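Local coordinates for translation initiation factor eIF2b-like protein (PDB 4ZEM) that forms the beta subunit of eIF2B, a heterodecameric complex that probably exchanges GDP for GTP on eIF2 during translation initiation, at residues 17-22 and 53-58; 60-65 and 154-159; 272-275 and 281-284; 310-315 and 378-383. One frame throughout, in Å; residues are numbered along the deposited sequence.

Contact 1. Residues 17-22 and 53-58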
loop_
_atom_site.group_PDB
_atom_site.type_symbol
_atom_site.label_atom_id
_atom_site.label_comp_id
_atom_site.label_asym_id
_atom_site.label_seq_id
_atom_site.Cartn_x
_atom_site.Cartn_y
_atom_site.Cartn_z
ATOM N N LYS A 17 17.120 7.183 -10.345
ATOM C CA LYS A 17 17.532 7.992 -11.494
ATOM C C LYS A 17 18.500 7.298 -12.447
ATOM O O LYS A 17 18.941 7.893 -13.431
ATOM C CB LYS A 17 18.149 9.316 -11.038
ATOM C CG LYS A 17 17.305 10.513 -11.443
ATOM C CD LYS A 17 16.977 10.438 -12.936
ATOM C CE LYS A 17 16.555 11.780 -13.506
ATOM N NZ LYS A 17 17.634 12.800 -13.374
ATOM N N SER A 18 18.826 6.045 -12.167
ATOM C CA SER A 18 19.499 5.228 -13.158
ATOM C C SER A 18 18.451 4.490 -13.975
ATOM O O SER A 18 18.752 3.908 -15.006
ATOM C CB SER A 18 20.461 4.244 -12.496
ATOM O OG SER A 18 19.911 3.729 -11.296
ATOM N N LEU A 19 17.207 4.565 -13.516
ATOM C CA LEU A 19 16.103 3.798 -14.087
ATOM C C LEU A 19 15.938 3.991 -15.599
ATOM O O LEU A 19 15.820 3.021 -16.353
ATOM C CB LEU A 19 14.811 4.181 -13.361
ATOM C CG LEU A 19 13.704 3.145 -13.242
ATOM C CD1 LEU A 19 14.208 1.939 -12.478
ATOM C CD2 LEU A 19 12.513 3.763 -12.532
ATOM N N ARG A 20 15.930 5.246 -16.033
ATOM C CA ARG A 20 15.597 5.587 -17.414
ATOM C C ARG A 20 16.788 5.449 -18.365
ATOM O O ARG A 20 16.609 5.336 -19.577
ATOM C CB ARG A 20 14.991 6.992 -17.480
ATOM C CG ARG A 20 13.466 6.970 -17.313
ATOM C CD ARG A 20 12.957 7.960 -16.279
ATOM N NE ARG A 20 11.739 7.467 -15.638
ATOM C CZ ARG A 20 11.374 7.759 -14.394
ATOM N NH1 ARG A 20 12.130 8.553 -13.649
ATOM N NH2 ARG A 20 10.249 7.265 -13.894
ATOM N N ASP A 21 18.000 5.459 -17.815
ATOM C CA ASP A 21 19.208 5.218 -18.609
ATOM C C ASP A 21 20.011 4.000 -18.158
ATOM O O ASP A 21 21.243 3.999 -18.215
ATOM C CB ASP A 21 20.124 6.447 -18.588
ATOM C CG ASP A 21 19.487 7.666 -19.232
ATOM O OD1 ASP A 21 19.083 7.568 -20.412
ATOM O OD2 ASP A 21 19.408 8.726 -18.573
ATOM N N GLN A 22 19.312 3.006 -17.623
ATOM C CA GLN A 22 19.889 1.687 -17.386
ATOM C C GLN A 22 19.141 0.642 -18.211
ATOM O O GLN A 22 18.035 0.907 -18.684
ATOM C CB GLN A 22 19.862 1.352 -15.908
ATOM C CG GLN A 22 20.853 0.318 -15.484
ATOM C CD GLN A 22 20.872 0.179 -13.985
ATOM O OE1 GLN A 22 19.827 0.193 -13.335
ATOM N NE2 GLN A 22 22.069 0.102 -13.416
ATOM N N LEU A 53 7.779 -1.413 -12.854
ATOM C CA LEU A 53 6.763 -1.947 -13.758
ATOM C C LEU A 53 6.520 -0.994 -14.925
ATOM O O LEU A 53 6.274 -1.427 -16.052
ATOM C CB LEU A 53 5.459 -2.222 -13.008
ATOM C CG LEU A 53 5.521 -3.401 -12.033
ATOM C CD1 LEU A 53 4.133 -3.734 -11.500
ATOM C CD2 LEU A 53 6.165 -4.622 -12.692
ATOM N N ARG A 54 6.612 0.305 -14.653
ATOM C CA ARG A 54 6.492 1.308 -15.704
ATOM C C ARG A 54 7.602 1.143 -16.743
ATOM O O ARG A 54 7.373 1.292 -17.947
ATOM C CB ARG A 54 6.539 2.714 -15.117
ATOM C CG ARG A 54 6.182 3.803 -16.112
ATOM C CD ARG A 54 6.237 5.173 -15.466
ATOM N NE ARG A 54 6.024 6.236 -16.439
ATOM C CZ ARG A 54 7.003 6.897 -17.046
ATOM N NH1 ARG A 54 8.269 6.606 -16.776
ATOM N NH2 ARG A 54 6.714 7.851 -17.920
ATOM N N GLN A 55 8.798 0.822 -16.268
ATOM C CA GLN A 55 9.941 0.639 -17.147
ATOM C C GLN A 55 9.816 -0.672 -17.922
ATOM O O GLN A 55 10.286 -0.783 -19.055
ATOM C CB GLN A 55 11.237 0.639 -16.338
ATOM C CG GLN A 55 11.732 2.014 -15.959
ATOM C CD GLN A 55 11.966 2.914 -17.155
ATOM O OE1 GLN A 55 12.498 2.485 -18.178
ATOM N NE2 GLN A 55 11.569 4.176 -17.028
ATOM N N VAL A 56 9.166 -1.656 -17.308
ATOM C CA VAL A 56 8.861 -2.913 -17.983
ATOM C C VAL A 56 7.908 -2.668 -19.150
ATOM O O VAL A 56 8.114 -3.178 -20.246
ATOM C CB VAL A 56 8.251 -3.940 -17.005
ATOM C CG1 VAL A 56 7.706 -5.144 -17.746
ATOM C CG2 VAL A 56 9.283 -4.362 -15.976
ATOM N N VAL A 57 6.877 -1.865 -18.912
ATOM C CA VAL A 57 5.930 -1.507 -19.964
ATOM C C VAL A 57 6.659 -0.769 -21.083
ATOM O O VAL A 57 6.426 -1.021 -22.263
ATOM C CB VAL A 57 4.771 -0.643 -19.425
ATOM C CG1 VAL A 57 3.895 -0.151 -20.569
ATOM C CG2 VAL A 57 3.945 -1.438 -18.426
ATOM N N ALA A 58 7.549 0.138 -20.698
ATOM C CA ALA A 58 8.283 0.962 -21.654
ATOM C C ALA A 58 9.359 0.219 -22.455
ATOM O O ALA A 58 9.442 0.375 -23.666
ATOM C CB ALA A 58 8.916 2.142 -20.931
#
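The guanidinium groups of Arg-20 and Arg-54 and the amide of Gln-55 gather where 17-22 meets 53-58, and none of the three stacks on another. The two guanidinium planes stand 73° apart, with NH2 of Arg-20 3.6 Å from NH1 of Arg-54, and the Gln-55 amide is turned 68° from the plane of Arg-20. NE2 of Gln-55 approaches the Arg-20 group obliquely, 3.6 Å from NE, and also lies 3.4 Å from the aliphatic CG of the same arginine. No hydrogen bond crosses between the segments. Deeper in, CG of Gln-55 packs against CG of Leu-19 at 3.5 Å, with CD2 of that leucine next closest. The glutamine chain is bent at chi2 (-58°), which keeps its methylene on Leu-19 and turns its amide toward CG and NE of Arg-20. The contact thus applies the type I turn of Leu-19 to Gln-22, which follows helix 12-18, to one flank of helix 43-59 in the helical part of the chain. Helix 154-182 also packs on Arg-54, through Met-164 and Ile-167. Two positive charges so near each other would be expected to repel; Glu-168 offers Arg-54 a long, weak ion pair through NH2. Lys-59, one helical turn beyond Gln-55, hydrogen-bonds the backbone oxygen of Gln-22.

Contact 2. Residues 60-65 and 154-159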
loop_
_atom_site.group_PDB
_atom_site.type_symbol
_atom_site.label_atom_id
_atom_site.label_comp_id
_atom_site.label_asym_id
_atom_site.label_seq_id
_atom_site.Cartn_x
_atom_site.Cartn_y
_atom_site.Cartn_z
ATOM N N SER A 60 10.401 -3.407 -22.215
ATOM C CA SER A 60 10.302 -4.823 -22.586
ATOM C C SER A 60 9.729 -4.987 -24.001
ATOM O O SER A 60 9.120 -4.064 -24.543
ATOM C CB SER A 60 9.465 -5.602 -21.569
ATOM O OG SER A 60 8.082 -5.363 -21.748
ATOM N N LYS A 61 9.916 -6.171 -24.586
ATOM C CA LYS A 61 9.324 -6.520 -25.883
ATOM C C LYS A 61 7.967 -7.231 -25.799
ATOM O O LYS A 61 7.836 -8.239 -25.107
ATOM C CB LYS A 61 10.292 -7.421 -26.658
ATOM C CG LYS A 61 11.666 -6.837 -26.910
ATOM C CD LYS A 61 12.590 -7.896 -27.496
ATOM C CE LYS A 61 14.047 -7.536 -27.280
ATOM N NZ LYS A 61 14.484 -6.469 -28.221
ATOM N N TRP A 62 6.967 -6.625 -26.423
ATOM C CA TRP A 62 5.621 -7.162 -26.479
ATOM C C TRP A 62 4.904 -6.491 -27.638
ATOM O O TRP A 62 5.181 -5.337 -27.949
ATOM C CB TRP A 62 4.875 -6.906 -25.168
ATOM C CG TRP A 62 4.849 -5.469 -24.769
ATOM C CD1 TRP A 62 5.793 -4.805 -24.055
ATOM C CD2 TRP A 62 3.827 -4.514 -25.067
ATOM N NE1 TRP A 62 5.428 -3.497 -23.890
ATOM C CE2 TRP A 62 4.223 -3.294 -24.503
ATOM C CE3 TRP A 62 2.617 -4.575 -25.758
ATOM C CZ2 TRP A 62 3.454 -2.143 -24.604
ATOM C CZ3 TRP A 62 1.858 -3.434 -25.859
ATOM C CH2 TRP A 62 2.276 -2.234 -25.284
ATOM N N HIS A 63 3.980 -7.198 -28.277
ATOM C CA HIS A 63 3.219 -6.606 -29.369
ATOM C C HIS A 63 1.723 -6.621 -29.089
ATOM O O HIS A 63 0.964 -5.877 -29.699
ATOM C CB HIS A 63 3.525 -7.300 -30.695
ATOM C CG HIS A 63 4.714 -6.743 -31.411
ATOM N ND1 HIS A 63 4.692 -6.424 -32.750
ATOM C CD2 HIS A 63 5.961 -6.449 -30.977
ATOM C CE1 HIS A 63 5.876 -5.961 -33.111
ATOM N NE2 HIS A 63 6.662 -5.965 -32.052
ATOM N N ASP A 64 1.309 -7.470 -28.158
ATOM C CA ASP A 64 -0.099 -7.595 -27.804
ATOM C C ASP A 64 -0.279 -7.553 -26.293
ATOM O O ASP A 64 0.639 -7.861 -25.543
ATOM C CB ASP A 64 -0.697 -8.872 -28.389
ATOM C CG ASP A 64 0.046 -10.104 -27.958
ATOM O OD1 ASP A 64 -0.472 -11.218 -28.160
ATOM O OD2 ASP A 64 1.152 -9.960 -27.411
ATOM N N VAL A 65 -1.468 -7.163 -25.856
ATOM C CA VAL A 65 -1.753 -7.026 -24.421
ATOM C C VAL A 65 -1.409 -8.300 -23.658
ATOM O O VAL A 65 -0.948 -8.240 -22.523
ATOM C CB VAL A 65 -3.224 -6.621 -24.149
ATOM C CG1 VAL A 65 -3.549 -5.340 -24.888
ATOM C CG2 VAL A 65 -4.194 -7.730 -24.557
ATOM N N PHE A 154 1.524 0.726 -34.576
ATOM C CA PHE A 154 0.963 1.898 -33.915
ATOM C C PHE A 154 0.132 1.523 -32.695
ATOM O O PHE A 154 0.284 2.120 -31.628
ATOM C CB PHE A 154 0.107 2.703 -34.899
ATOM C CG PHE A 154 -0.364 4.026 -34.359
ATOM C CD1 PHE A 154 0.253 5.204 -34.748
ATOM C CD2 PHE A 154 -1.425 4.095 -33.466
ATOM C CE1 PHE A 154 -0.172 6.422 -34.252
ATOM C CE2 PHE A 154 -1.854 5.309 -32.963
ATOM C CZ PHE A 154 -1.228 6.475 -33.359
ATOM N N SER A 155 -0.753 0.543 -32.866
ATOM C CA SER A 155 -1.639 0.079 -31.797
ATOM C C SER A 155 -0.894 -0.234 -30.498
ATOM O O SER A 155 -1.385 0.036 -29.405
ATOM C CB SER A 155 -2.416 -1.151 -32.270
ATOM O OG SER A 155 -1.541 -2.169 -32.730
ATOM N N VAL A 156 0.296 -0.804 -30.628
ATOM C CA VAL A 156 1.137 -1.122 -29.485
ATOM C C VAL A 156 1.635 0.132 -28.804
ATOM O O VAL A 156 1.659 0.227 -27.579
ATOM C CB VAL A 156 2.320 -1.955 -29.928
ATOM C CG1 VAL A 156 3.328 -2.157 -28.792
ATOM C CG2 VAL A 156 1.794 -3.250 -30.428
ATOM N N HIS A 157 2.027 1.098 -29.622
ATOM C CA HIS A 157 2.574 2.344 -29.128
ATOM C C HIS A 157 1.535 3.169 -28.378
ATOM O O HIS A 157 1.821 3.725 -27.314
ATOM C CB HIS A 157 3.150 3.160 -30.281
ATOM C CG HIS A 157 3.667 4.496 -29.863
ATOM N ND1 HIS A 157 2.929 5.654 -29.994
ATOM C CD2 HIS A 157 4.843 4.863 -29.300
ATOM C CE1 HIS A 157 3.631 6.674 -29.538
ATOM N NE2 HIS A 157 4.798 6.221 -29.112
ATOM N N ALA A 158 0.328 3.245 -28.932
ATOM C CA ALA A 158 -0.734 4.036 -28.321
ATOM C C ALA A 158 -1.113 3.474 -26.958
ATOM O O ALA A 158 -1.301 4.222 -25.998
ATOM C CB ALA A 158 -1.947 4.085 -29.231
ATOM N N LEU A 159 -1.208 2.151 -26.879
ATOM C CA LEU A 159 -1.553 1.477 -25.632
ATOM C C LEU A 159 -0.421 1.646 -24.628
ATOM O O LEU A 159 -0.663 1.923 -23.451
ATOM C CB LEU A 159 -1.855 -0.006 -25.900
ATOM C CG LEU A 159 -2.273 -1.008 -24.809
ATOM C CD1 LEU A 159 -1.156 -1.406 -23.855
ATOM C CD2 LEU A 159 -3.523 -0.543 -24.060
#
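Trp-62, whose ring lies against Val-156, has its indole nitrogen satisfied by the preceding helix: NE1 of Trp-62 donates a hydrogen bond to the backbone O of Val-57. No hydrogen bond runs between 60-65 and 154-159, where the contact is mainly apolar. Methyl CG1 of Val-156 sits over one face of the indole as a CH-pi contact, 3.8 Å from the centroid of the six-membered ring and 24° off its normal, displaced toward the rim so that CZ3 is the nearest ring atom at 3.5 Å. One turn further along the helix, CD1 of Leu-159 reaches CH2 of the same ring obliquely at 3.8 Å. That ring carbon also lies 3.4 Å from the backbone O of Val-156. The indole gets there with CG held between the backbone N and the carbonyl carbon (chi1 55°), an orientation that the bond to Val-57 helps to fix. Leu-68 of helix 65-82 touches both Trp-62 and Leu-159, while His-63 leans on Gln-152 and Pro-153, just ahead of helix 154-182. Asp-64 then starts the next helix as its N-cap, through OD2 to the backbone N of Gln-67. The arrangement is that of a tight connection between consecutive helices, 43-59 and 65-82, whose tryptophan packs on the first turns of the long helix 154-182 in an all-helical bundle.

Contact 3. Residues 272-275 and 281-284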
loop_
_atom_site.group_PDB
_atom_site.type_symbol
_atom_site.label_atom_id
_atom_site.label_comp_id
_atom_site.label_asym_id
_atom_site.label_seq_id
_atom_site.Cartn_x
_atom_site.Cartn_y
_atom_site.Cartn_z
ATOM N N ALA A 272 -1.800 -0.299 9.342
ATOM C CA ALA A 272 -1.904 -1.649 8.823
ATOM C C ALA A 272 -0.844 -1.835 7.751
ATOM O O ALA A 272 -0.688 -0.977 6.880
ATOM C CB ALA A 272 -3.287 -1.916 8.260
ATOM N N LYS A 273 -0.104 -2.938 7.831
ATOM C CA LYS A 273 0.829 -3.307 6.771
ATOM C C LYS A 273 0.065 -3.828 5.555
ATOM O O LYS A 273 0.522 -3.694 4.423
ATOM C CB LYS A 273 1.830 -4.362 7.243
ATOM C CG LYS A 273 2.817 -3.908 8.298
ATOM C CD LYS A 273 3.395 -5.118 9.029
ATOM C CE LYS A 273 4.565 -4.739 9.921
ATOM N NZ LYS A 273 4.260 -3.540 10.739
ATOM N N ALA A 274 -1.083 -4.453 5.806
ATOM C CA ALA A 274 -1.944 -4.954 4.740
ATOM C C ALA A 274 -3.382 -5.138 5.212
ATOM O O ALA A 274 -3.640 -5.322 6.405
ATOM C CB ALA A 274 -1.404 -6.274 4.199
ATOM N N VAL A 275 -4.311 -5.126 4.263
ATOM C CA VAL A 275 -5.707 -5.423 4.562
ATOM C C VAL A 275 -6.118 -6.628 3.725
ATOM O O VAL A 275 -5.641 -6.803 2.608
ATOM C CB VAL A 275 -6.631 -4.225 4.259
ATOM C CG1 VAL A 275 -8.105 -4.584 4.513
ATOM C CG2 VAL A 275 -6.233 -3.036 5.096
ATOM N N LEU A 281 -6.356 -7.833 9.249
ATOM C CA LEU A 281 -5.244 -6.916 9.029
ATOM C C LEU A 281 -3.906 -7.582 9.280
ATOM O O LEU A 281 -3.804 -8.527 10.063
ATOM C CB LEU A 281 -5.355 -5.707 9.946
ATOM C CG LEU A 281 -6.577 -4.803 9.870
ATOM C CD1 LEU A 281 -6.476 -3.790 10.993
ATOM C CD2 LEU A 281 -6.674 -4.110 8.514
ATOM N N LEU A 282 -2.877 -7.066 8.622
ATOM C CA LEU A 282 -1.512 -7.448 8.930
ATOM C C LEU A 282 -0.930 -6.260 9.669
ATOM O O LEU A 282 -1.011 -5.124 9.195
ATOM C CB LEU A 282 -0.712 -7.777 7.674
ATOM C CG LEU A 282 0.559 -8.597 7.895
ATOM C CD1 LEU A 282 0.218 -9.969 8.464
ATOM C CD2 LEU A 282 1.352 -8.730 6.604
ATOM N N VAL A 283 -0.399 -6.509 10.860
ATOM C CA VAL A 283 0.031 -5.427 11.737
ATOM C C VAL A 283 1.306 -5.775 12.478
ATOM O O VAL A 283 1.781 -6.901 12.403
ATOM C CB VAL A 283 -1.061 -5.073 12.769
ATOM C CG1 VAL A 283 -2.266 -4.422 12.093
ATOM C CG2 VAL A 283 -1.469 -6.325 13.546
ATOM N N ASP A 284 1.851 -4.793 13.192
ATOM C CA ASP A 284 3.018 -5.007 14.040
ATOM C C ASP A 284 2.699 -6.051 15.109
ATOM O O ASP A 284 1.545 -6.204 15.503
ATOM C CB ASP A 284 3.460 -3.692 14.693
ATOM C CG ASP A 284 4.295 -2.830 13.768
ATOM O OD1 ASP A 284 5.039 -3.391 12.935
ATOM O OD2 ASP A 284 4.213 -1.588 13.875
#
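Ala-274 and Leu-282 form the close-knit part of this contact, an antiparallel hydrogen-bonded pair in which N of Leu-282 donates to O of Ala-274 at 2.9 Å in an almost straight bond (169°). The O of Leu-282 in turn accepts a 2.7 Å bond from N of Lys-273, more bent at 141°, and a weak one from N of Ala-274, so one carbonyl serves two successive amides. On one face of the hairpin CB of Ala-274 meets CB of Leu-282 at 3.8 Å. On the other, Val-275 and Leu-281 lie side by side and point the same way, CG2 against CD2 at 3.6 Å, and the same CD2 reaches CB of Ala-272 at 4.0 Å. These residues are buried, and Val-283 is further packed by Asp-350 and Ile-352 of strand 349-352.

The other end is looser and partly exposed. The side chain of Lys-273 runs past the backbone of Val-283 and bends at its last torsion (chi4 47°) to bring NZ to OD1 of Asp-284, the two side chains crossing at about a right angle. They make a salt bridge, although the modelled separation is too short to be taken literally. Lys-273 and Ala-274 together facing Leu-282 make a classic beta bulge, set at the start of the hairpin 274-275/281-284 as the chain leaves strand 267-271 of the large, mostly parallel sheet.

Contact 4. Residues 310-315 and 378-383; sequences FCPEDP and DHYKIE
With its CG anti to the carbonyl carbon (chi1 -66°), Tyr-380 sends its ring from the end of helix 372-379 across to Phe-310 and Pro-312, and the ring's own turn about CB-CG lays one face against the proline. CG of Pro-312 stands over the middle of that face, 3.6 Å from the ring centroid and only 8° off the normal, a well-centred CH-pi contact. The proline CB trails toward the inner part of the ring, 4.1 Å from CD2, and the two side chains cross at about a right angle. Beyond the ring, the hydroxyl OH donates to the backbone O of Phe-310 at 2.7 Å, nearly along the C=O axis (165°). One tyrosine therefore grips 310-315 twice, by its face and by its hydroxyl, which restrains the ring's rotation and satisfies a buried carbonyl. The side chain of Phe-310 leads away from this tyrosine to Leu-372, Ile-375 and the ring of Tyr-376, all on the same helix. Asn-91 of helix 88-104 touches both Pro-312 and Tyr-380, so helix 88-104 borders the contact as well. All three residues in contact are buried. The geometry is a proline-aromatic CH-pi contact, here joining the loop that follows parallel strand 301-304 of the Rossmann-like domain to the segment by which the chain leaves its last helix.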
loop_
_atom_site.group_PDB
_atom_site.type_symbol
_atom_site.label_atom_id
_atom_site.label_comp_id
_atom_site.label_asym_id
_atom_site.label_seq_id
_atom_site.Cartn_x
_atom_site.Cartn_y
_atom_site.Cartn_z
ATOM N N PHE A 310 -4.492 -2.817 0.201
ATOM C CA PHE A 310 -5.566 -3.816 0.182
ATOM C C PHE A 310 -5.177 -5.061 -0.620
ATOM O O PHE A 310 -5.094 -5.002 -1.850
ATOM C CB PHE A 310 -6.846 -3.231 -0.417
ATOM C CG PHE A 310 -7.665 -2.419 0.548
ATOM C CD1 PHE A 310 -7.062 -1.545 1.440
ATOM C CD2 PHE A 310 -9.046 -2.531 0.562
ATOM C CE1 PHE A 310 -7.823 -0.794 2.327
ATOM C CE2 PHE A 310 -9.809 -1.787 1.445
ATOM C CZ PHE A 310 -9.195 -0.918 2.332
ATOM N N CYS A 311 -4.964 -6.188 0.058
ATOM C CA CYS A 311 -4.640 -7.428 -0.643
ATOM C C CYS A 311 -5.932 -8.147 -1.016
ATOM O O CYS A 311 -6.777 -8.382 -0.155
ATOM C CB CYS A 311 -3.771 -8.341 0.228
ATOM S SG CYS A 311 -2.137 -7.695 0.629
ATOM N N PRO A 312 -6.059 -8.558 -2.287
ATOM C CA PRO A 312 -7.290 -9.140 -2.841
ATOM C C PRO A 312 -7.441 -10.628 -2.559
ATOM O O PRO A 312 -8.025 -11.364 -3.354
ATOM C CB PRO A 312 -7.147 -8.898 -4.351
ATOM C CG PRO A 312 -5.752 -8.332 -4.567
ATOM C CD PRO A 312 -4.990 -8.509 -3.293
ATOM N N GLU A 313 -6.836 -11.069 -1.467
ATOM C CA GLU A 313 -6.906 -12.454 -1.021
ATOM C C GLU A 313 -7.511 -12.568 0.379
ATOM O O GLU A 313 -7.686 -11.567 1.081
ATOM C CB GLU A 313 -5.525 -13.090 -1.056
ATOM C CG GLU A 313 -4.550 -12.470 -0.083
ATOM C CD GLU A 313 -3.136 -12.939 -0.326
ATOM O OE1 GLU A 313 -2.678 -12.844 -1.485
ATOM O OE2 GLU A 313 -2.490 -13.410 0.634
ATOM N N ASP A 314 -7.816 -13.796 0.782
ATOM C CA ASP A 314 -8.235 -14.064 2.150
ATOM C C ASP A 314 -6.934 -14.330 2.892
ATOM O O ASP A 314 -5.918 -14.619 2.260
ATOM C CB ASP A 314 -9.184 -15.263 2.237
ATOM C CG ASP A 314 -10.632 -14.857 2.450
ATOM O OD1 ASP A 314 -10.979 -13.683 2.208
ATOM O OD2 ASP A 314 -11.430 -15.720 2.870
ATOM N N PRO A 315 -6.944 -14.229 4.229
ATOM C CA PRO A 315 -5.639 -14.367 4.875
ATOM C C PRO A 315 -5.152 -15.803 4.865
ATOM O O PRO A 315 -5.921 -16.714 5.180
ATOM C CB PRO A 315 -5.900 -13.906 6.315
ATOM C CG PRO A 315 -7.243 -13.232 6.285
ATOM C CD PRO A 315 -8.004 -13.901 5.194
ATOM N N ASP A 378 -13.676 -2.204 -7.228
ATOM C CA ASP A 378 -13.293 -0.978 -7.927
ATOM C C ASP A 378 -11.832 -0.956 -8.401
ATOM O O ASP A 378 -11.518 -0.325 -9.406
ATOM C CB ASP A 378 -13.552 0.242 -7.035
ATOM C CG ASP A 378 -15.020 0.626 -6.973
ATOM O OD1 ASP A 378 -15.798 0.186 -7.848
ATOM O OD2 ASP A 378 -15.392 1.379 -6.048
ATOM N N HIS A 379 -10.937 -1.600 -7.659
ATOM C CA HIS A 379 -9.511 -1.514 -7.968
ATOM C C HIS A 379 -8.887 -2.783 -8.564
ATOM O O HIS A 379 -7.796 -2.728 -9.129
ATOM C CB HIS A 379 -8.749 -1.100 -6.708
ATOM C CG HIS A 379 -9.139 0.251 -6.199
ATOM N ND1 HIS A 379 -10.282 0.466 -5.462
ATOM C CD2 HIS A 379 -8.557 1.464 -6.356
ATOM C CE1 HIS A 379 -10.379 1.751 -5.170
ATOM N NE2 HIS A 379 -9.346 2.380 -5.701
ATOM N N TYR A 380 -9.570 -3.919 -8.452
ATOM C CA TYR A 380 -9.024 -5.168 -8.973
ATOM C C TYR A 380 -9.952 -5.890 -9.963
ATOM O O TYR A 380 -11.176 -5.801 -9.875
ATOM C CB TYR A 380 -8.695 -6.113 -7.813
ATOM C CG TYR A 380 -7.587 -5.632 -6.906
ATOM C CD1 TYR A 380 -6.263 -5.655 -7.318
ATOM C CD2 TYR A 380 -7.873 -5.124 -5.640
ATOM C CE1 TYR A 380 -5.247 -5.207 -6.486
ATOM C CE2 TYR A 380 -6.868 -4.672 -4.799
ATOM C CZ TYR A 380 -5.556 -4.716 -5.226
ATOM O OH TYR A 380 -4.555 -4.268 -4.395
ATOM N N LYS A 381 -9.335 -6.600 -10.904
ATOM C CA LYS A 381 -10.018 -7.470 -11.865
ATOM C C LYS A 381 -9.920 -8.912 -11.413
ATOM O O LYS A 381 -8.878 -9.344 -10.924
ATOM C CB LYS A 381 -9.431 -7.337 -13.275
ATOM C CG LYS A 381 -9.994 -6.199 -14.092
ATOM C CD LYS A 381 -9.661 -4.859 -13.505
ATOM C CE LYS A 381 -10.271 -3.741 -14.318
ATOM N NZ LYS A 381 -9.964 -2.414 -13.707
ATOM N N ILE A 382 -11.001 -9.659 -11.595
ATOM C CA ILE A 382 -11.045 -11.044 -11.155
ATOM C C ILE A 382 -9.937 -11.884 -11.812
ATOM O O ILE A 382 -9.438 -12.831 -11.206
ATOM C CB ILE A 382 -12.435 -11.670 -11.430
ATOM C CG1 ILE A 382 -12.563 -13.020 -10.725
ATOM C CG2 ILE A 382 -12.698 -11.799 -12.922
ATOM C CD1 ILE A 382 -13.901 -13.690 -10.932
ATOM N N GLU A 383 -9.540 -11.529 -13.033
ATOM C CA GLU A 383 -8.476 -12.254 -13.733
ATOM C C GLU A 383 -7.112 -12.097 -13.062
ATOM O O GLU A 383 -6.264 -12.985 -13.147
ATOM C CB GLU A 383 -8.370 -11.812 -15.199
ATOM C CG GLU A 383 -9.626 -12.018 -16.042
ATOM C CD GLU A 383 -10.634 -10.889 -15.919
ATOM O OE1 GLU A 383 -10.629 -10.165 -14.894
ATOM O OE2 GLU A 383 -11.441 -10.735 -16.860
#

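Contacts 1 and 2 belong to the helical bundle and are only partly buried; contacts 3 and 4 are buried, in and beside the sheet domain. Helix 43-59 carries one side of contact 1 and runs into the loop of contact 2; helix 154-182, a partner in contact 2, also packs on Arg-54 of contact 1. Contacts 3 and 4 meet through the backbone pair Val-275 O and Cys-311 N, backed by Phe-310 on Val-275. Chemistry follows place: contact 1 combines aliphatic packing with two neighbouring arginines, contact 2 is mainly apolar packing on an indole, contact 3 is mostly backbone hydrogen bonding with a salt bridge, modelled too short, at its partly exposed end, and contact 4 combines a CH-pi contact on a tyrosine face with a hydrogen bond from its hydroxyl.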